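Local coordinates for oxidized polyvinyl alcohol hydrolase (Sphingopyxis, PDB 3WLA), which hydrolyses beta-diketones such as nonane-4,6-dione and oxidized polyvinyl alcohol, carrying out the second step in the breakdown of polyvinyl alcohol, at residues 88-93 and 99-104; 187-192 and 266-271; 233-238 and 300-305. All blocks are in the same frame, centred on the assembly; numbering follows the deposited sequence.

Contact 1. Residues 88-93 and 99-104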
loop_
_atom_site.group_PDB
_atom_site.type_symbol
_atom_site.label_atom_id
_atom_site.label_comp_id
_atom_site.label_asym_id
_atom_site.label_seq_id
_atom_site.Cartn_x
_atom_site.Cartn_y
_atom_site.Cartn_z
ATOM N N GLN A 88 11.920 2.616 -7.862
ATOM C CA GLN A 88 13.372 2.703 -8.132
ATOM C C GLN A 88 13.727 2.151 -9.515
ATOM O O GLN A 88 14.473 2.783 -10.272
ATOM C CB GLN A 88 14.180 1.915 -7.091
ATOM C CG GLN A 88 14.140 2.481 -5.728
ATOM C CD GLN A 88 14.810 1.596 -4.703
ATOM O OE1 GLN A 88 14.237 1.328 -3.636
ATOM N NE2 GLN A 88 16.035 1.152 -4.996
ATOM N N CYS A 89 13.177 0.977 -9.847
ATOM C CA CYS A 89 13.449 0.293 -11.117
ATOM C C CYS A 89 12.993 1.059 -12.377
ATOM O O CYS A 89 13.469 0.766 -13.490
ATOM C CB CYS A 89 12.774 -1.121 -11.106
ATOM S SG CYS A 89 10.954 -0.937 -10.745
ATOM N N ALA A 90 12.054 1.993 -12.233
ATOM C CA ALA A 90 11.593 2.757 -13.394
ATOM C C ALA A 90 12.570 3.905 -13.681
ATOM O O ALA A 90 12.379 4.667 -14.619
ATOM C CB ALA A 90 10.166 3.327 -13.146
ATOM N N GLU A 91 13.606 4.005 -12.857
ATOM C CA GLU A 91 14.644 5.029 -12.983
ATOM C C GLU A 91 14.104 6.453 -13.271
ATOM O O GLU A 91 14.453 7.090 -14.269
ATOM C CB GLU A 91 15.648 4.579 -14.041
ATOM C CG GLU A 91 16.535 3.410 -13.552
ATOM C CD GLU A 91 17.511 2.934 -14.618
ATOM O OE1 GLU A 91 17.045 2.422 -15.671
ATOM O OE2 GLU A 91 18.751 3.085 -14.428
ATOM N N GLN A 92 13.207 6.911 -12.405
ATOM C CA GLN A 92 12.618 8.253 -12.499
ATOM C C GLN A 92 11.693 8.591 -13.657
ATOM O O GLN A 92 11.298 9.761 -13.785
ATOM C CB GLN A 92 13.729 9.292 -12.438
ATOM C CG GLN A 92 14.626 9.076 -11.266
ATOM C CD GLN A 92 15.345 10.362 -10.813
ATOM O OE1 GLN A 92 14.823 11.142 -10.007
ATOM N NE2 GLN A 92 16.563 10.564 -11.324
ATOM N N ASP A 93 11.356 7.597 -14.493
ATOM C CA ASP A 93 10.437 7.756 -15.621
ATOM C C ASP A 93 8.969 7.431 -15.173
ATOM O O ASP A 93 8.641 6.272 -14.954
ATOM C CB ASP A 93 10.826 6.773 -16.728
ATOM C CG ASP A 93 10.013 6.981 -17.996
ATOM O OD1 ASP A 93 8.932 7.623 -17.983
ATOM O OD2 ASP A 93 10.437 6.509 -19.049
ATOM N N GLY A 99 9.051 -2.674 -17.891
ATOM C CA GLY A 99 10.508 -2.605 -17.972
ATOM C C GLY A 99 11.228 -3.496 -16.961
ATOM O O GLY A 99 10.827 -4.649 -16.728
ATOM N N ALA A 100 12.286 -2.961 -16.370
ATOM C CA ALA A 100 13.081 -3.692 -15.373
ATOM C C ALA A 100 12.259 -3.942 -14.124
ATOM O O ALA A 100 12.608 -4.770 -13.260
ATOM C CB ALA A 100 14.382 -2.891 -15.037
ATOM N N CYS A 101 11.154 -3.223 -13.990
ATOM C CA CYS A 101 10.342 -3.465 -12.802
ATOM C C CYS A 101 9.763 -4.892 -12.753
ATOM O O CYS A 101 9.589 -5.448 -11.670
ATOM C CB CYS A 101 9.207 -2.424 -12.736
ATOM S SG CYS A 101 9.886 -0.729 -12.508
ATOM N N ASN A 102 9.476 -5.486 -13.905
ATOM C CA ASN A 102 8.857 -6.814 -13.919
ATOM C C ASN A 102 9.968 -7.838 -13.740
ATOM O O ASN A 102 10.521 -8.392 -14.709
ATOM C CB ASN A 102 8.120 -7.000 -15.235
ATOM C CG ASN A 102 7.320 -8.305 -15.305
ATOM O OD1 ASN A 102 7.059 -8.966 -14.303
ATOM N ND2 ASN A 102 6.907 -8.654 -16.513
ATOM N N GLY A 103 10.335 -8.066 -12.491
ATOM C CA GLY A 103 11.384 -9.028 -12.289
ATOM C C GLY A 103 11.456 -9.433 -10.840
ATOM O O GLY A 103 10.857 -8.769 -9.960
ATOM N N VAL A 104 12.190 -10.520 -10.581
ATOM C CA VAL A 104 12.361 -10.946 -9.186
ATOM C C VAL A 104 13.195 -9.890 -8.449
ATOM O O VAL A 104 13.889 -9.072 -9.072
ATOM C CB VAL A 104 13.025 -12.298 -9.140
ATOM C CG1 VAL A 104 12.203 -13.250 -9.991
ATOM C CG2 VAL A 104 14.433 -12.218 -9.669
#

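Contact 2. Residues 187-192 and 266-271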
loop_
_atom_site.group_PDB
_atom_site.type_symbol
_atom_site.label_atom_id
_atom_site.label_comp_id
_atom_site.label_asym_id
_atom_site.label_seq_id
_atom_site.Cartn_x
_atom_site.Cartn_y
_atom_site.Cartn_z
ATOM N N GLY A 187 -2.553 -6.853 -2.036
ATOM C CA GLY A 187 -1.165 -6.866 -1.743
ATOM C C GLY A 187 -0.734 -8.196 -1.216
ATOM O O GLY A 187 -1.545 -8.965 -0.715
ATOM N N GLU A 188 0.543 -8.497 -1.355
ATOM C CA GLU A 188 1.051 -9.754 -0.833
ATOM C C GLU A 188 1.298 -9.619 0.671
ATOM O O GLU A 188 1.390 -8.519 1.197
ATOM C CB GLU A 188 2.363 -10.107 -1.479
ATOM C CG GLU A 188 2.313 -11.252 -2.514
ATOM C CD GLU A 188 2.126 -12.665 -1.897
ATOM O OE1 GLU A 188 2.226 -12.831 -0.635
ATOM O OE2 GLU A 188 1.868 -13.594 -2.700
ATOM N N TRP A 189 1.438 -10.748 1.337
ATOM C CA TRP A 189 1.753 -10.763 2.777
ATOM C C TRP A 189 3.039 -11.587 2.976
ATOM O O TRP A 189 3.739 -11.494 4.042
ATOM C CB TRP A 189 0.581 -11.381 3.579
ATOM C CG TRP A 189 0.743 -11.223 5.077
ATOM C CD1 TRP A 189 1.059 -12.210 5.992
ATOM C CD2 TRP A 189 0.535 -10.036 5.816
ATOM N NE1 TRP A 189 1.040 -11.680 7.266
ATOM C CE2 TRP A 189 0.719 -10.349 7.182
ATOM C CE3 TRP A 189 0.190 -8.724 5.460
ATOM C CZ2 TRP A 189 0.575 -9.395 8.189
ATOM C CZ3 TRP A 189 0.034 -7.769 6.466
ATOM C CH2 TRP A 189 0.230 -8.108 7.810
ATOM N N TYR A 190 3.389 -12.339 1.923
ATOM C CA TYR A 190 4.531 -13.253 1.919
ATOM C C TYR A 190 4.449 -14.058 3.219
ATOM O O TYR A 190 5.340 -14.025 4.044
ATOM C CB TYR A 190 5.855 -12.490 1.877
ATOM C CG TYR A 190 5.987 -11.571 0.696
ATOM C CD1 TYR A 190 5.784 -12.030 -0.610
ATOM C CD2 TYR A 190 6.365 -10.217 0.877
ATOM C CE1 TYR A 190 5.957 -11.160 -1.712
ATOM C CE2 TYR A 190 6.540 -9.358 -0.215
ATOM C CZ TYR A 190 6.341 -9.834 -1.493
ATOM O OH TYR A 190 6.596 -9.002 -2.551
ATOM N N SER A 191 3.344 -14.753 3.424
ATOM C CA SER A 191 3.198 -15.507 4.660
ATOM C C SER A 191 4.292 -16.498 4.912
ATOM O O SER A 191 4.803 -17.133 3.991
ATOM C CB SER A 191 1.865 -16.216 4.693
ATOM O OG SER A 191 0.868 -15.293 4.367
ATOM N N THR A 192 4.696 -16.598 6.184
ATOM C CA THR A 192 5.722 -17.556 6.566
ATOM C C THR A 192 5.215 -18.386 7.756
ATOM O O THR A 192 4.127 -18.154 8.284
ATOM C CB THR A 192 6.980 -16.882 7.065
ATOM O OG1 THR A 192 6.687 -16.239 8.314
ATOM C CG2 THR A 192 7.474 -15.866 6.085
ATOM N N ASN A 266 -6.537 -10.321 9.170
ATOM C CA ASN A 266 -6.482 -10.952 10.483
ATOM C C ASN A 266 -5.559 -10.179 11.433
ATOM O O ASN A 266 -5.923 -9.890 12.596
ATOM C CB ASN A 266 -5.969 -12.381 10.359
ATOM C CG ASN A 266 -7.005 -13.340 9.760
ATOM O OD1 ASN A 266 -8.189 -13.009 9.575
ATOM N ND2 ASN A 266 -6.555 -14.556 9.491
ATOM N N TYR A 267 -4.374 -9.868 10.943
ATOM C CA TYR A 267 -3.399 -9.131 11.725
ATOM C C TYR A 267 -3.863 -7.725 12.155
ATOM O O TYR A 267 -3.839 -7.391 13.351
ATOM C CB TYR A 267 -2.091 -8.987 10.941
ATOM C CG TYR A 267 -1.126 -8.104 11.659
ATOM C CD1 TYR A 267 -0.334 -8.608 12.692
ATOM C CD2 TYR A 267 -1.065 -6.734 11.382
ATOM C CE1 TYR A 267 0.511 -7.758 13.454
ATOM C CE2 TYR A 267 -0.231 -5.859 12.133
ATOM C CZ TYR A 267 0.556 -6.380 13.167
ATOM O OH TYR A 267 1.382 -5.533 13.887
ATOM N N PHE A 268 -4.260 -6.890 11.184
ATOM C CA PHE A 268 -4.715 -5.539 11.493
ATOM C C PHE A 268 -5.995 -5.530 12.361
ATOM O O PHE A 268 -6.224 -4.626 13.187
ATOM C CB PHE A 268 -4.975 -4.780 10.201
ATOM C CG PHE A 268 -3.733 -4.410 9.465
ATOM C CD1 PHE A 268 -2.774 -3.601 10.063
ATOM C CD2 PHE A 268 -3.546 -4.829 8.146
ATOM C CE1 PHE A 268 -1.646 -3.187 9.377
ATOM C CE2 PHE A 268 -2.401 -4.422 7.432
ATOM C CZ PHE A 268 -1.450 -3.593 8.051
ATOM N N SER A 269 -6.842 -6.536 12.165
ATOM C CA SER A 269 -8.052 -6.607 12.962
ATOM C C SER A 269 -7.701 -6.989 14.408
ATOM O O SER A 269 -8.520 -6.816 15.302
ATOM C CB SER A 269 -9.010 -7.662 12.390
ATOM O OG SER A 269 -9.643 -7.196 11.204
ATOM N N SER A 270 -6.512 -7.552 14.613
ATOM C CA SER A 270 -6.117 -7.985 15.934
ATOM C C SER A 270 -5.427 -6.901 16.728
ATOM O O SER A 270 -5.153 -7.114 17.920
ATOM C CB SER A 270 -5.190 -9.175 15.864
ATOM O OG SER A 270 -3.891 -8.756 15.498
ATOM N N ILE A 271 -5.136 -5.761 16.089
ATOM C CA ILE A 271 -4.474 -4.662 16.763
ATOM C C ILE A 271 -5.576 -3.691 17.199
ATOM O O ILE A 271 -6.194 -3.001 16.385
ATOM C CB ILE A 271 -3.472 -3.966 15.835
ATOM C CG1 ILE A 271 -2.446 -4.979 15.296
ATOM C CG2 ILE A 271 -2.811 -2.822 16.563
ATOM C CD1 ILE A 271 -1.448 -5.579 16.313
#

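Contact 3. Residues 233-238 and 300-305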
loop_
_atom_site.group_PDB
_atom_site.type_symbol
_atom_site.label_atom_id
_atom_site.label_comp_id
_atom_site.label_asym_id
_atom_site.label_seq_id
_atom_site.Cartn_x
_atom_site.Cartn_y
_atom_site.Cartn_z
ATOM N N VAL A 233 -6.240 3.601 10.356
ATOM C CA VAL A 233 -7.422 3.005 9.723
ATOM C C VAL A 233 -6.869 2.332 8.422
ATOM O O VAL A 233 -6.093 2.939 7.651
ATOM C CB VAL A 233 -8.519 4.057 9.401
ATOM C CG1 VAL A 233 -7.968 5.180 8.674
ATOM C CG2 VAL A 233 -9.638 3.426 8.639
ATOM N N VAL A 234 -7.218 1.073 8.219
ATOM C CA VAL A 234 -6.721 0.326 7.048
ATOM C C VAL A 234 -7.857 -0.335 6.284
ATOM O O VAL A 234 -8.699 -1.060 6.879
ATOM C CB VAL A 234 -5.701 -0.733 7.506
ATOM C CG1 VAL A 234 -5.169 -1.579 6.274
ATOM C CG2 VAL A 234 -4.552 -0.043 8.237
ATOM N N ILE A 235 -7.923 -0.060 4.976
ATOM C CA ILE A 235 -8.944 -0.654 4.123
ATOM C C ILE A 235 -8.246 -1.649 3.208
ATOM O O ILE A 235 -7.498 -1.246 2.311
ATOM C CB ILE A 235 -9.666 0.415 3.269
ATOM C CG1 ILE A 235 -10.404 1.402 4.185
ATOM C CG2 ILE A 235 -10.612 -0.246 2.302
ATOM C CD1 ILE A 235 -10.961 2.572 3.494
ATOM N N THR A 236 -8.469 -2.944 3.425
ATOM C CA THR A 236 -7.834 -3.983 2.593
ATOM C C THR A 236 -8.838 -4.308 1.514
ATOM O O THR A 236 -10.027 -4.470 1.810
ATOM C CB THR A 236 -7.530 -5.271 3.397
ATOM O OG1 THR A 236 -6.514 -5.000 4.349
ATOM C CG2 THR A 236 -6.999 -6.367 2.471
ATOM N N VAL A 237 -8.386 -4.381 0.256
ATOM C CA VAL A 237 -9.315 -4.678 -0.817
ATOM C C VAL A 237 -8.886 -5.978 -1.528
ATOM O O VAL A 237 -7.716 -6.141 -1.891
ATOM C CB VAL A 237 -9.397 -3.499 -1.833
ATOM C CG1 VAL A 237 -10.251 -3.871 -2.995
ATOM C CG2 VAL A 237 -9.925 -2.231 -1.167
ATOM N N TRP A 238 -9.840 -6.913 -1.686
ATOM C CA TRP A 238 -9.642 -8.172 -2.380
ATOM C C TRP A 238 -10.515 -8.113 -3.639
ATOM O O TRP A 238 -11.689 -7.692 -3.567
ATOM C CB TRP A 238 -10.130 -9.334 -1.512
ATOM C CG TRP A 238 -10.128 -10.661 -2.185
ATOM C CD1 TRP A 238 -9.051 -11.320 -2.724
ATOM C CD2 TRP A 238 -11.226 -11.593 -2.217
ATOM N NE1 TRP A 238 -9.407 -12.621 -3.066
ATOM C CE2 TRP A 238 -10.728 -12.810 -2.769
ATOM C CE3 TRP A 238 -12.575 -11.515 -1.818
ATOM C CZ2 TRP A 238 -11.525 -13.951 -2.932
ATOM C CZ3 TRP A 238 -13.382 -12.648 -1.974
ATOM C CH2 TRP A 238 -12.845 -13.855 -2.529
ATOM N N LEU A 300 -11.268 7.038 0.297
ATOM C CA LEU A 300 -10.461 8.090 0.916
ATOM C C LEU A 300 -11.262 8.888 1.934
ATOM O O LEU A 300 -10.730 9.195 2.994
ATOM C CB LEU A 300 -9.808 9.034 -0.111
ATOM C CG LEU A 300 -8.400 8.676 -0.646
ATOM C CD1 LEU A 300 -7.289 8.976 0.411
ATOM C CD2 LEU A 300 -8.385 7.221 -1.067
ATOM N N ASN A 301 -12.507 9.250 1.623
ATOM C CA ASN A 301 -13.324 9.974 2.626
ATOM C C ASN A 301 -13.514 9.100 3.874
ATOM O O ASN A 301 -13.567 9.626 4.994
ATOM C CB ASN A 301 -14.699 10.351 2.082
ATOM C CG ASN A 301 -14.650 11.501 1.148
ATOM O OD1 ASN A 301 -13.693 12.300 1.135
ATOM N ND2 ASN A 301 -15.702 11.634 0.360
ATOM N N THR A 302 -13.638 7.775 3.696
ATOM C CA THR A 302 -13.797 6.872 4.832
ATOM C C THR A 302 -12.503 6.939 5.701
ATOM O O THR A 302 -12.561 7.034 6.937
ATOM C CB THR A 302 -14.035 5.407 4.355
ATOM O OG1 THR A 302 -15.304 5.328 3.694
ATOM C CG2 THR A 302 -14.032 4.417 5.512
ATOM N N MET A 303 -11.333 6.906 5.060
ATOM C CA MET A 303 -10.115 7.003 5.844
ATOM C C MET A 303 -9.992 8.423 6.454
ATOM O O MET A 303 -9.567 8.611 7.606
ATOM C CB MET A 303 -8.903 6.653 4.968
ATOM C CG MET A 303 -8.886 5.153 4.561
ATOM S SD MET A 303 -7.389 4.710 3.704
ATOM C CE MET A 303 -7.664 5.533 2.205
ATOM N N ALA A 304 -10.397 9.424 5.703
ATOM C CA ALA A 304 -10.268 10.782 6.210
ATOM C C ALA A 304 -11.205 11.016 7.395
ATOM O O ALA A 304 -11.036 11.975 8.137
ATOM C CB ALA A 304 -10.579 11.754 5.129
ATOM N N SER A 305 -12.194 10.140 7.570
ATOM C CA SER A 305 -13.138 10.293 8.681
ATOM C C SER A 305 -12.560 9.735 9.973
ATOM O O SER A 305 -13.196 9.780 11.049
ATOM C CB SER A 305 -14.457 9.563 8.388
ATOM O OG SER A 305 -14.347 8.149 8.605
#

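Contact 1. Residues 88-93 and 99-104
Cys89 and Cys101 are joined by a disulfide, SG of Cys89 lying 2.1 Å from SG of Cys101, and this covalent bond carries nearly the whole contact. The torsion about the sulfur-sulfur bond is 101°, near the right angle at which lone-pair repulsion between the two sulfurs is least, and the CA atoms of Cys89 and Cys101 stand 5.2 Å apart. The two halves are built differently: SG of Cys89 sits between its own backbone N and carbonyl carbon (chi1 55°), whereas SG of Cys101 lies beside its backbone N and opposite its carbonyl carbon (chi1 -65°).

Between the two segments little else touches. The methyl CB of Ala90 reaches SG of Cys101 at 4.1 Å, and CB of Ala100 stands equally far, 4.1 Å, from the carbonyl O of Cys89. From outside, Asn112 flanks Cys89 and Arg87 flanks Cys101. Beyond this shell, each half-cystine belongs to a short 3-10 segment, 88-90 and 100-101. On the first side Glu91 N bonds to Gln88 O at 3.0 Å, and a type I' turn from Ala90 to Asp93 follows; on the second, Asn102 N bonds to Gly99 O at 3.2 Å. ND2 of Asn112 bonds to the carbonyl O of Ala100, and its backbone bonds with that of Gly103.

Both segments belong to the long connection between strand 81-85 and helix 133-145. With no hydrogen bond crossing between them, the disulfide supplies the direct tie, closing a covalent ring within this irregular loop, as is common in exported proteins such as this periplasmic enzyme.

Contact 2. Residues 187-192 and 266-271
Trp189 and Tyr267 mark the nearest backbone approach, yet their CA atoms are 10.5 Å apart, so across segments 187-192 and 266-271 only side chains meet. Trp189 extends its indole with CG anti to the backbone N (chi1 -171°), which carries the six-membered ring across to the helix. There CZ2 of Trp189 touches CB of Tyr267 at 3.9 Å, and CH2 of Trp189 meets CD2 of Tyr267 at 4.0 Å. The two side chains cross at about a right angle, but their ring planes are inclined by only 43° with centroids 5.9 Å apart, an oblique pair. A looser touch joins CZ3 of Trp189 to CE2 of Phe268, 4.3 Å away.

The polar ends of both aromatics are satisfied outside the segments: NE1 of Trp189 bonds to the carbonyl O of Trp216, and OH of Tyr267 to that of Pro226. Replacing Trp189 with an alanine would probably open a gap against Tyr267 and Phe268 and leave the carbonyl of Trp216 without its indole N-H. The backbone at Trp189 is itself steadied by Glu188, whose OE1 accepts from Tyr190 N at 2.9 Å, nearly along the C-O axis, and from Trp189 N at 3.0 Å, 27° out of the carboxylate plane. Gly187 O adds a tie to helix 257-269, bonding OG1 of Thr260.

Asn169 and Leu173 of helix 163-174 also touch Trp189, so the indole lies where two helices and a loop converge. The arrangement belongs to an alpha/beta-hydrolase fold: segment 187-192 follows sheet strand 181-185, and helix 257-269 carries Ser265, probably a charge-relay residue, its side chain about 6 Å from that of Phe268.

Contact 3. Residues 233-238 and 300-305
Thr302 and Met303 pack helix 292-304 onto strand 232-238, one of the helix-on-sheet layers of the alpha/beta-hydrolase fold. The axes of segments 300-304 and 233-238 approach to 9.0 Å at 157°, so helix and strand run nearly antiparallel. Thr302 offers its methyl: with CG2 anti to the backbone N and OG1 turned to the carbonyl O of Trp298 within the helix, CG2 meets CD1 of Ile235 at 4.1 Å. Its two branches thus part, the methyl toward the strand and the hydroxyl toward its own helix.

Next, Met303 spans both strand residues. Its CB lies 4.1 Å from CG1 of Val233, and the same CG1 is 3.9 Å from the carbonyl O of Met303. The tightest apolar touch is between CG of Met303 and CD1 of Ile235, 3.5 Å, closer than usual for two carbons. Val233 and Ile235 alternate with Val234, which points away from this helix and touches His276 on strand 274-280.

At Ser305 the chain has left the helix, and OG of Ser305 donates to the carbonyl O of Thr302 at 2.7 Å. That oxygen also takes the backbone N of Ser305 at 3.2 Å.

Contacts 2 and 3 are buried, whereas contact 1 is partly buried and lies farther out, its centre 18 Å from that of the chain against 13 and 11 Å. The chemistry follows: a covalent bridge ties two irregular loop pieces in contact 1, while aromatic side chains in contact 2 and aliphatic ones in contact 3 pack onto regular elements. Contacts 2 and 3 engage different helices, 257-269 and 292-304, yet they touch, CD2 of Phe268 lying 4.1 Å from CG1 of Val234. Strand 232-238 therefore meets one helix on each of its faces. Contact 1 touches neither, its nearest atoms being about 9 Å from contact 2 and 20 Å from contact 3.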